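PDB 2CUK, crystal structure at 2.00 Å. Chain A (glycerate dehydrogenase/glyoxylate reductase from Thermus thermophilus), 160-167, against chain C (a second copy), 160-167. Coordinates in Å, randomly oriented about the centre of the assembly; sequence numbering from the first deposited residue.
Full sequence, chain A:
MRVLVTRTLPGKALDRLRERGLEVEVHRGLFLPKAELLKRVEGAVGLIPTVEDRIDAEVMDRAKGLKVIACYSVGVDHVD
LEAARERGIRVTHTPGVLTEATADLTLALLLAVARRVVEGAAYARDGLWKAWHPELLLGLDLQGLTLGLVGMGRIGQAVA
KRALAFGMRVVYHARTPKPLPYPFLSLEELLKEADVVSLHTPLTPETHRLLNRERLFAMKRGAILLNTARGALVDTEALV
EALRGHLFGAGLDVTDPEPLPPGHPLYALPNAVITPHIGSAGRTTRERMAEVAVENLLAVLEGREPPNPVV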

# COMPACT_ATOMS: atom_id res chain seq x y z
N ALA A 160 -14.34 -3.18 -1.77
CA ALA A 160 -15.08 -2.27 -2.63
C ALA A 160 -15.20 -0.88 -2.01
O ALA A 160 -15.07 0.13 -2.70
CB ALA A 160 -16.48 -2.83 -2.92
N LYS A 161 -15.45 -0.83 -0.70
CA LYS A 161 -15.57 0.45 -0.02
C LYS A 161 -14.28 1.25 -0.13
O LYS A 161 -14.30 2.45 -0.40
CB LYS A 161 -15.93 0.25 1.45
CG LYS A 161 -17.40 -0.10 1.71
CD LYS A 161 -18.28 1.15 1.86
CE LYS A 161 -18.41 1.92 0.55
NZ LYS A 161 -19.11 3.23 0.73
N ARG A 162 -13.16 0.58 0.09
CA ARG A 162 -11.87 1.24 0.00
C ARG A 162 -11.62 1.71 -1.43
O ARG A 162 -11.20 2.85 -1.65
CB ARG A 162 -10.76 0.28 0.44
CG ARG A 162 -10.73 0.04 1.94
CD ARG A 162 -10.09 -1.31 2.25
NE ARG A 162 -9.88 -1.50 3.68
CZ ARG A 162 -10.85 -1.72 4.57
NH1 ARG A 162 -12.12 -1.78 4.18
NH2 ARG A 162 -10.54 -1.85 5.85
N ALA A 163 -11.89 0.84 -2.38
CA ALA A 163 -11.69 1.14 -3.79
C ALA A 163 -12.42 2.41 -4.22
O ALA A 163 -11.87 3.23 -4.95
CB ALA A 163 -12.14 -0.04 -4.64
N LEU A 164 -13.66 2.57 -3.75
CA LEU A 164 -14.44 3.75 -4.11
C LEU A 164 -13.75 5.05 -3.72
O LEU A 164 -13.86 6.04 -4.44
CB LEU A 164 -15.83 3.70 -3.47
CG LEU A 164 -16.80 2.62 -3.95
CD1 LEU A 164 -18.08 2.70 -3.13
CD2 LEU A 164 -17.09 2.81 -5.43
N ALA A 165 -13.04 5.03 -2.60
CA ALA A 165 -12.35 6.22 -2.12
C ALA A 165 -11.16 6.62 -3.00
O ALA A 165 -10.72 7.76 -2.95
CB ALA A 165 -11.88 6.00 -0.68
N PHE A 166 -10.65 5.68 -3.78
CA PHE A 166 -9.53 5.98 -4.68
C PHE A 166 -10.06 6.38 -6.06
O PHE A 166 -9.30 6.51 -7.02
CB PHE A 166 -8.61 4.76 -4.82
CG PHE A 166 -7.77 4.49 -3.60
CD1 PHE A 166 -6.46 4.96 -3.52
CD2 PHE A 166 -8.28 3.76 -2.53
CE1 PHE A 166 -5.67 4.70 -2.40
CE2 PHE A 166 -7.50 3.50 -1.41
CZ PHE A 166 -6.19 3.97 -1.34
N GLY A 167 -11.37 6.57 -6.15
CA GLY A 167 -11.98 6.96 -7.41
C GLY A 167 -12.21 5.83 -8.40
O GLY A 167 -12.40 6.07 -9.59
N ALA C 160 -7.03 12.26 3.19
CA ALA C 160 -8.02 12.09 4.25
C ALA C 160 -9.22 11.28 3.76
O ALA C 160 -9.70 10.39 4.46
CB ALA C 160 -8.50 13.46 4.76
N LYS C 161 -9.69 11.57 2.56
CA LYS C 161 -10.83 10.86 1.99
C LYS C 161 -10.57 9.35 1.90
O LYS C 161 -11.44 8.53 2.21
CB LYS C 161 -11.17 11.41 0.60
CG LYS C 161 -12.58 11.08 0.14
CD LYS C 161 -12.80 11.37 -1.34
CE LYS C 161 -12.03 10.39 -2.21
NZ LYS C 161 -12.23 10.65 -3.66
N ARG C 162 -9.36 8.99 1.48
CA ARG C 162 -8.99 7.58 1.36
C ARG C 162 -8.84 6.93 2.74
O ARG C 162 -9.30 5.80 2.95
CB ARG C 162 -7.67 7.44 0.59
CG ARG C 162 -7.79 7.79 -0.88
CD ARG C 162 -6.42 8.08 -1.50
NE ARG C 162 -6.51 8.24 -2.95
CZ ARG C 162 -7.18 9.21 -3.57
NH1 ARG C 162 -7.83 10.13 -2.86
NH2 ARG C 162 -7.23 9.24 -4.89
N ALA C 163 -8.21 7.63 3.66
CA ALA C 163 -7.99 7.12 5.01
C ALA C 163 -9.31 6.75 5.68
O ALA C 163 -9.41 5.73 6.35
CB ALA C 163 -7.23 8.15 5.85
N LEU C 164 -10.33 7.59 5.50
CA LEU C 164 -11.64 7.34 6.10
C LEU C 164 -12.22 5.99 5.70
O LEU C 164 -12.87 5.33 6.51
CB LEU C 164 -12.63 8.45 5.72
CG LEU C 164 -12.38 9.83 6.33
CD1 LEU C 164 -13.48 10.79 5.90
CD2 LEU C 164 -12.35 9.71 7.85
N ALA C 165 -11.97 5.57 4.47
CA ALA C 165 -12.47 4.29 3.97
C ALA C 165 -11.79 3.11 4.65
O ALA C 165 -12.32 2.00 4.66
CB ALA C 165 -12.28 4.20 2.46
N PHE C 166 -10.60 3.34 5.21
CA PHE C 166 -9.87 2.28 5.91
C PHE C 166 -10.25 2.25 7.38
O PHE C 166 -9.69 1.47 8.16
CB PHE C 166 -8.36 2.49 5.75
CG PHE C 166 -7.85 2.15 4.38
CD1 PHE C 166 -7.35 0.87 4.11
CD2 PHE C 166 -7.87 3.08 3.36
CE1 PHE C 166 -6.88 0.54 2.84
CE2 PHE C 166 -7.41 2.76 2.08
CZ PHE C 166 -6.92 1.49 1.82
N GLY C 167 -11.20 3.09 7.77
CA GLY C 167 -11.63 3.12 9.15
C GLY C 167 -10.82 4.03 10.04
O GLY C 167 -10.86 3.90 11.26
O HOH W 1 -14.72 9.30 -5.06

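The most unusual feature of this contact is that two arginines serve as packing surfaces for two phenylalanines, while no direct hydrogen bond joins the stretches. The aliphatic part of each arginine lies over the face of the other chain's aromatic ring. Arg A162 CG sits 4.0 Å from the centroid of the Phe C166 ring, 9° off its normal, and Arg C162 CG sits 4.0 Å from the centroid of the Phe A166 ring, 8° off its normal. These are CH-pi contacts, in which weakly polarized methylene hydrogens meet the electron-rich face of a ring. Arginine suits the position because it joins a methylene chain, able to cover the ring, to a guanidinium group, able to bond beyond it. In both copies NE and NH2 are hydrogen-bonded elsewhere in the structure, so burying the charged group does not leave these nitrogens without partners.

The near-symmetry of the pairs follows from the backbone. The helical segments, each continuing a helix that begins earlier in its chain, run almost exactly antiparallel, at 177°, with their axes 8.3 Å apart at closest approach. Arg A162 CA lies 5.0 Å from Ala C165 CA, and Ala A165 CA lies 5.0 Å from Arg C162 CA, so the arginine of each chain lies abreast of the other chain's alanine.

The alanines meet directly. Both Ala A165 and Ala C165 direct their CA-to-CB bonds toward the other stretch, and Ala A165 CB touches Ala C165 CB at 3.6 Å. A side chain as small as methyl is compatible with the close CA approaches. Packing beside it, Lys A161 O is 3.9 Å from Ala C165 CB, and Ala A165 O is 3.6 Å from Arg C162 CG.

The phenylalanines make a second apolar contact. Their CA-to-CB bonds do not point toward the partner, that of Phe A166 running away and that of Phe C166 sideways, yet both rings, with chi1 in the m well, bring their ends nearer. Phe A166 CE2 and Phe C166 CE2 meet at 3.6 Å, each at the edge of the other ring. The rings thus offer a face to arginine and an edge to each other, and a flat, broad side chain can do both.

The lysines break the symmetry. Lys C161, with chi1 t, starts sideways but its end comes nearer to chain A, placing Lys C161 CE 3.0 Å from Ala A165 O. Lys C161 NZ lies 3.3 Å from Ala A165 O, but the angle is too poor for a hydrogen bond. Instead, Lys C161 NZ donates to the O of water 1 at 3.2 Å, and that water O donates a weak 3.4 Å bond to Leu A164 O. Lys A161, with chi1 m, leads its end away from chain C. A long, flexible side chain suits this exposed position, where it can adopt either course.

Each stretch ends in glycine. Gly A167 and Gly C167 have positive phi, 81° and 87°, and at these backbone angles a CB would jam against the preceding carbonyl oxygen. In chain C this glycine closes a Schellman motif.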